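Local atomic coordinates of iron-binding protein (PDB entry 4M7O), a protein that probably binds iron, or an iron complex, as a solute-binding protein of the periplasmic binding protein family, presumably for uptake. Residues Lys149-Val154 with Leu186-Ala191; Val163-Ser168 with Thr180-Met185. One frame throughout, in Å; residues are numbered along the deposited sequence.

Contact 1 (Lys149-Val154 with Leu186-Ala191); sequences KIINSV and LEKLDA
Two helix ends meet here without a hydrogen bond between them: Ile151 lays its CG2 methyl 3.6 Å from the carbonyl O of Lys188, just where helix 181-188 stops. A Schellman motif makes that stop, with Ala191 N bonded to Leu186 O and Asp190 N to Glu187 O, while Asp190 takes the positive phi (55°) that turns the chain away. The partner is the end of helix 133-152, the long helix that spans the two lobes of the binding-protein fold. Ile151 and Lys188 run side by side, and the CD1 of Ile151 lies 3.8 Å from Lys188 CG. Lysine suits this partly exposed border because its methylenes can pack while its chain, bent at chi2 (48°), carries NZ to a salt bridge with Asp184. Leu189, the buried member, starts away from the other helix, but its branch bends back towards it and also packs on Leu268 of helix 264-275. The compact, branched Val154 crosses Leu189 at about a right angle. With CG1 anti to the backbone N (chi1 172°), both methyls meet the leucine, CG1 at its carbonyl O and CG2 at its side chain: Val154 CG2 stands 4.0 Å from Leu189 CD2.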
loop_
_atom_site.group_PDB
_atom_site.type_symbol
_atom_site.label_atom_id
_atom_site.label_comp_id
_atom_site.label_asym_id
_atom_site.label_seq_id
_atom_site.Cartn_x
_atom_site.Cartn_y
_atom_site.Cartn_z
ATOM N N LYS A 149 -3.250 9.161 16.098
ATOM C CA LYS A 149 -4.083 10.352 16.004
ATOM C C LYS A 149 -5.341 10.088 15.164
ATOM O O LYS A 149 -6.437 10.459 15.567
ATOM C CB LYS A 149 -3.269 11.499 15.416
ATOM C CG LYS A 149 -3.919 12.859 15.509
ATOM C CD LYS A 149 -2.913 13.953 15.171
ATOM N N ILE A 150 -5.187 9.441 14.007
ATOM C CA ILE A 150 -6.342 9.087 13.171
ATOM C C ILE A 150 -7.270 8.074 13.867
ATOM O O ILE A 150 -8.498 8.246 13.883
ATOM C CB ILE A 150 -5.919 8.517 11.785
ATOM C CG1 ILE A 150 -4.977 9.474 11.052
ATOM C CG2 ILE A 150 -7.146 8.216 10.923
ATOM C CD1 ILE A 150 -5.467 10.904 10.961
ATOM N N ILE A 151 -6.679 7.018 14.425
ATOM C CA ILE A 151 -7.426 6.034 15.206
ATOM C C ILE A 151 -8.209 6.716 16.312
ATOM O O ILE A 151 -9.382 6.411 16.533
ATOM C CB ILE A 151 -6.487 4.974 15.823
ATOM C CG1 ILE A 151 -5.831 4.135 14.720
ATOM C CG2 ILE A 151 -7.241 4.089 16.807
ATOM C CD1 ILE A 151 -4.856 3.102 15.238
ATOM N N ASN A 152 -7.570 7.650 17.006
ATOM C CA ASN A 152 -8.252 8.371 18.078
ATOM C C ASN A 152 -9.289 9.390 17.602
ATOM O O ASN A 152 -10.080 9.878 18.391
ATOM C CB ASN A 152 -7.248 9.031 19.026
ATOM C CG ASN A 152 -6.768 8.086 20.103
ATOM O OD1 ASN A 152 -7.453 7.882 21.106
ATOM N ND2 ASN A 152 -5.596 7.499 19.905
ATOM N N SER A 153 -9.295 9.700 16.314
ATOM C CA SER A 153 -10.264 10.651 15.785
ATOM C C SER A 153 -11.584 9.968 15.455
ATOM O O SER A 153 -12.532 10.624 15.033
ATOM C CB SER A 153 -9.718 11.307 14.523
ATOM O OG SER A 153 -9.625 10.352 13.482
ATOM N N VAL A 154 -11.673 8.678 15.708
ATOM C CA VAL A 154 -12.896 7.942 15.449
ATOM C C VAL A 154 -13.872 8.187 16.578
ATOM O O VAL A 154 -13.565 7.950 17.708
ATOM C CB VAL A 154 -12.629 6.437 15.340
ATOM C CG1 VAL A 154 -13.923 5.650 15.276
ATOM C CG2 VAL A 154 -11.752 6.139 14.141
ATOM N N LEU A 186 -9.343 -1.307 8.430
ATOM C CA LEU A 186 -10.689 -1.409 8.982
ATOM C C LEU A 186 -10.677 -1.714 10.474
ATOM O O LEU A 186 -11.389 -1.070 11.247
ATOM C CB LEU A 186 -11.492 -2.490 8.257
ATOM C CG LEU A 186 -11.869 -2.174 6.810
ATOM C CD1 LEU A 186 -12.638 -3.344 6.166
ATOM C CD2 LEU A 186 -12.694 -0.897 6.771
ATOM N N GLU A 187 -9.876 -2.694 10.882
ATOM C CA GLU A 187 -9.876 -3.109 12.281
ATOM C C GLU A 187 -9.332 -2.007 13.180
ATOM O O GLU A 187 -9.827 -1.806 14.284
ATOM C CB GLU A 187 -9.114 -4.422 12.472
ATOM C CG GLU A 187 -9.772 -5.622 11.789
ATOM C CD GLU A 187 -9.107 -6.941 12.159
ATOM O OE1 GLU A 187 -8.046 -6.907 12.828
ATOM O OE2 GLU A 187 -9.644 -8.009 11.781
ATOM N N LYS A 188 -8.337 -1.275 12.693
ATOM C CA LYS A 188 -7.785 -0.148 13.447
ATOM C C LYS A 188 -8.808 0.974 13.579
ATOM O O LYS A 188 -8.818 1.707 14.567
ATOM C CB LYS A 188 -6.504 0.377 12.783
ATOM C CG LYS A 188 -5.221 -0.169 13.383
ATOM C CD LYS A 188 -5.297 -1.677 13.541
ATOM C CE LYS A 188 -4.068 -2.231 14.240
ATOM N NZ LYS A 188 -4.097 -3.722 14.242
ATOM N N LEU A 189 -9.684 1.087 12.587
ATOM C CA LEU A 189 -10.698 2.132 12.584
ATOM C C LEU A 189 -11.977 1.673 13.265
ATOM O O LEU A 189 -12.994 2.364 13.213
ATOM C CB LEU A 189 -10.972 2.598 11.153
ATOM C CG LEU A 189 -9.773 3.329 10.538
ATOM C CD1 LEU A 189 -10.061 3.754 9.103
ATOM C CD2 LEU A 189 -9.395 4.516 11.398
ATOM N N ASP A 190 -11.909 0.509 13.910
ATOM C CA ASP A 190 -13.053 -0.095 14.612
ATOM C C ASP A 190 -14.284 -0.259 13.707
ATOM O O ASP A 190 -15.424 -0.012 14.119
ATOM C CB ASP A 190 -13.401 0.680 15.900
ATOM C CG ASP A 190 -14.420 -0.052 16.782
ATOM O OD1 ASP A 190 -14.288 -1.280 16.987
ATOM O OD2 ASP A 190 -15.368 0.604 17.262
ATOM N N ALA A 191 -14.040 -0.679 12.471
ATOM C CA ALA A 191 -15.118 -1.047 11.559
ATOM C C ALA A 191 -15.040 -2.556 11.318
ATOM O O ALA A 191 -14.013 -3.185 11.601
ATOM C CB ALA A 191 -14.992 -0.285 10.250
#

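Contact 2 (Val163-Ser168 with Thr180-Met185); sequences VFMEVS and TFFNDM
Three successive torsions near -60° curl the selenomethionine Met165 into a hook whose methyl reaches Phe182, while the phenylalanine's own chi1 of -60° sets CG beside its backbone N and lays the ring along the strand, leading from Met165 towards Val167. The CE of Met165 comes 3.6 Å from Phe182 CB and equally near CG, meeting the root of the side chain rather than its far end. Farther out, Val167 CG1 lies 3.9 Å from Phe182 CD2. Both contacts approach the ring obliquely. This is helix-on-sheet packing in an alpha/beta lobe: strand 162-168 turns Met165 and Val167, two residues apart, to the same side, and the first turn of helix 181-188 sets one large aromatic against them. Methionine, present here as selenomethionine, suits the strand because its unbranched, flexible chain can fold to the ring; valine, short and beta-branched, suits a strand position, and Val167 and Ser168 together form a classic beta bulge opposite Tyr174. Thr180 fixes the start of the helix as N-cap, its OG1 accepting from Asn183 N at 3.1 Å, with an N-H...O angle of 140°, and also bonded to Gly177 O.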
loop_
_atom_site.group_PDB
_atom_site.type_symbol
_atom_site.label_atom_id
_atom_site.label_comp_id
_atom_site.label_asym_id
_atom_site.label_seq_id
_atom_site.Cartn_x
_atom_site.Cartn_y
_atom_site.Cartn_z
ATOM N N VAL A 163 -18.249 -2.968 6.262
ATOM C CA VAL A 163 -17.684 -2.386 5.054
ATOM C C VAL A 163 -17.289 -3.471 4.060
ATOM O O VAL A 163 -16.623 -4.444 4.422
ATOM C CB VAL A 163 -16.442 -1.567 5.389
ATOM C CG1 VAL A 163 -15.830 -0.984 4.119
ATOM C CG2 VAL A 163 -16.782 -0.472 6.408
ATOM N N PHE A 164 -17.714 -3.307 2.811
ATOM C CA PHE A 164 -17.313 -4.204 1.747
ATOM C C PHE A 164 -16.210 -3.523 0.941
ATOM O O PHE A 164 -16.401 -2.412 0.433
ATOM C CB PHE A 164 -18.505 -4.544 0.850
ATOM C CG PHE A 164 -18.129 -5.329 -0.378
ATOM C CD1 PHE A 164 -17.814 -6.676 -0.286
ATOM C CD2 PHE A 164 -18.091 -4.732 -1.620
ATOM C CE1 PHE A 164 -17.459 -7.401 -1.410
ATOM C CE2 PHE A 164 -17.732 -5.470 -2.751
ATOM C CZ PHE A 164 -17.412 -6.791 -2.641
HETATM N N MSE A 165 -15.046 -4.168 0.857
HETATM C CA MSE A 165 -13.932 -3.632 0.083
HETATM C C MSE A 165 -13.935 -4.336 -1.261
HETATM O O MSE A 165 -13.754 -5.557 -1.341
HETATM C CB MSE A 165 -12.602 -3.907 0.787
HETATM C CG MSE A 165 -12.525 -3.436 2.226
HETATM SE SE MSE A 165 -12.433 -1.497 2.416
HETATM C CE MSE A 165 -10.845 -1.165 1.348
ATOM N N GLU A 166 -14.161 -3.580 -2.323
ATOM C CA GLU A 166 -14.159 -4.165 -3.651
ATOM C C GLU A 166 -12.798 -3.932 -4.293
ATOM O O GLU A 166 -12.465 -2.790 -4.646
ATOM C CB GLU A 166 -15.256 -3.521 -4.492
ATOM C CG GLU A 166 -15.381 -4.119 -5.878
ATOM C CD GLU A 166 -16.687 -3.752 -6.540
ATOM O OE1 GLU A 166 -17.662 -3.424 -5.817
ATOM O OE2 GLU A 166 -16.752 -3.805 -7.786
ATOM N N VAL A 167 -11.987 -4.982 -4.427
ATOM C CA VAL A 167 -10.611 -4.771 -4.917
ATOM C C VAL A 167 -10.424 -5.131 -6.387
ATOM O O VAL A 167 -9.375 -4.889 -6.965
ATOM C CB VAL A 167 -9.550 -5.499 -4.074
ATOM C CG1 VAL A 167 -9.632 -5.040 -2.634
ATOM C CG2 VAL A 167 -9.718 -7.020 -4.177
ATOM N N SER A 168 -11.449 -5.718 -6.988
ATOM C CA SER A 168 -11.442 -5.947 -8.424
ATOM C C SER A 168 -12.885 -6.181 -8.813
ATOM O O SER A 168 -13.700 -6.576 -7.969
ATOM C CB SER A 168 -10.565 -7.151 -8.782
ATOM O OG SER A 168 -10.302 -7.189 -10.175
ATOM N N THR A 180 -5.184 -8.915 5.066
ATOM C CA THR A 180 -4.937 -7.908 4.034
ATOM C C THR A 180 -4.745 -6.552 4.673
ATOM O O THR A 180 -5.208 -6.310 5.793
ATOM C CB THR A 180 -6.088 -7.797 3.030
ATOM O OG1 THR A 180 -7.279 -7.405 3.730
ATOM C CG2 THR A 180 -6.312 -9.134 2.286
ATOM N N PHE A 181 -4.081 -5.665 3.943
ATOM C CA PHE A 181 -3.821 -4.326 4.429
ATOM C C PHE A 181 -5.131 -3.590 4.630
ATOM O O PHE A 181 -5.334 -2.938 5.654
ATOM C CB PHE A 181 -2.896 -3.570 3.469
ATOM C CG PHE A 181 -1.964 -2.617 4.164
ATOM C CD1 PHE A 181 -2.442 -1.726 5.104
ATOM C CD2 PHE A 181 -0.607 -2.641 3.912
ATOM C CE1 PHE A 181 -1.594 -0.846 5.757
ATOM C CE2 PHE A 181 0.251 -1.767 4.571
ATOM C CZ PHE A 181 -0.251 -0.870 5.498
ATOM N N PHE A 182 -6.039 -3.707 3.671
ATOM C CA PHE A 182 -7.334 -3.054 3.825
ATOM C C PHE A 182 -8.084 -3.570 5.042
ATOM O O PHE A 182 -8.823 -2.813 5.672
ATOM C CB PHE A 182 -8.181 -3.210 2.565
ATOM C CG PHE A 182 -7.547 -2.609 1.342
ATOM C CD1 PHE A 182 -7.039 -1.321 1.381
ATOM C CD2 PHE A 182 -7.442 -3.332 0.162
ATOM C CE1 PHE A 182 -6.429 -0.753 0.261
ATOM C CE2 PHE A 182 -6.838 -2.771 -0.964
ATOM C CZ PHE A 182 -6.338 -1.480 -0.911
ATOM N N ASN A 183 -7.906 -4.847 5.386
ATOM C CA ASN A 183 -8.621 -5.383 6.543
ATOM C C ASN A 183 -8.042 -4.859 7.842
ATOM O O ASN A 183 -8.784 -4.560 8.771
ATOM C CB ASN A 183 -8.665 -6.913 6.568
ATOM C CG ASN A 183 -9.382 -7.448 7.791
ATOM O OD1 ASN A 183 -10.614 -7.486 7.833
ATOM N ND2 ASN A 183 -8.614 -7.860 8.799
ATOM N N ASP A 184 -6.718 -4.737 7.901
ATOM C CA ASP A 184 -6.090 -4.235 9.117
ATOM C C ASP A 184 -6.485 -2.786 9.358
ATOM O O ASP A 184 -6.708 -2.376 10.505
ATOM C CB ASP A 184 -4.571 -4.368 9.066
ATOM C CG ASP A 184 -3.915 -3.970 10.378
ATOM O OD1 ASP A 184 -4.401 -4.404 11.444
ATOM O OD2 ASP A 184 -2.923 -3.216 10.352
HETATM N N MSE A 185 -6.592 -2.015 8.277
HETATM C CA MSE A 185 -7.010 -0.617 8.399
HETATM C C MSE A 185 -8.417 -0.533 8.988
HETATM O O MSE A 185 -8.650 0.208 9.944
HETATM C CB MSE A 185 -6.918 0.110 7.054
HETATM C CG MSE A 185 -5.498 0.235 6.524
HETATM SE SE MSE A 185 -5.415 1.337 4.915
HETATM C CE MSE A 185 -4.920 -0.030 3.642
#

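Overall arrangement
Helix 181-188 serves both contacts, offering its first turn to strand 162-168 in contact 2 and its last to the end of helix 133-152 in contact 1. Both segments of contact 2 lie in the chain between the two of contact 1, which therefore encloses it. Their centres lie 14 Å apart, yet they touch through Leu186, whose CD1 is 3.9 Å from Met165 CG. Contact 2 is buried, about 11 Å from the centre of the chain, whereas contact 1 lies at the surface, about 17 Å from it. Helix 264-275 borders both, with Leu268 touching Leu189 and Met185. Both belong to the lobe built on strand 162-168; in this family solute binds between two lobes.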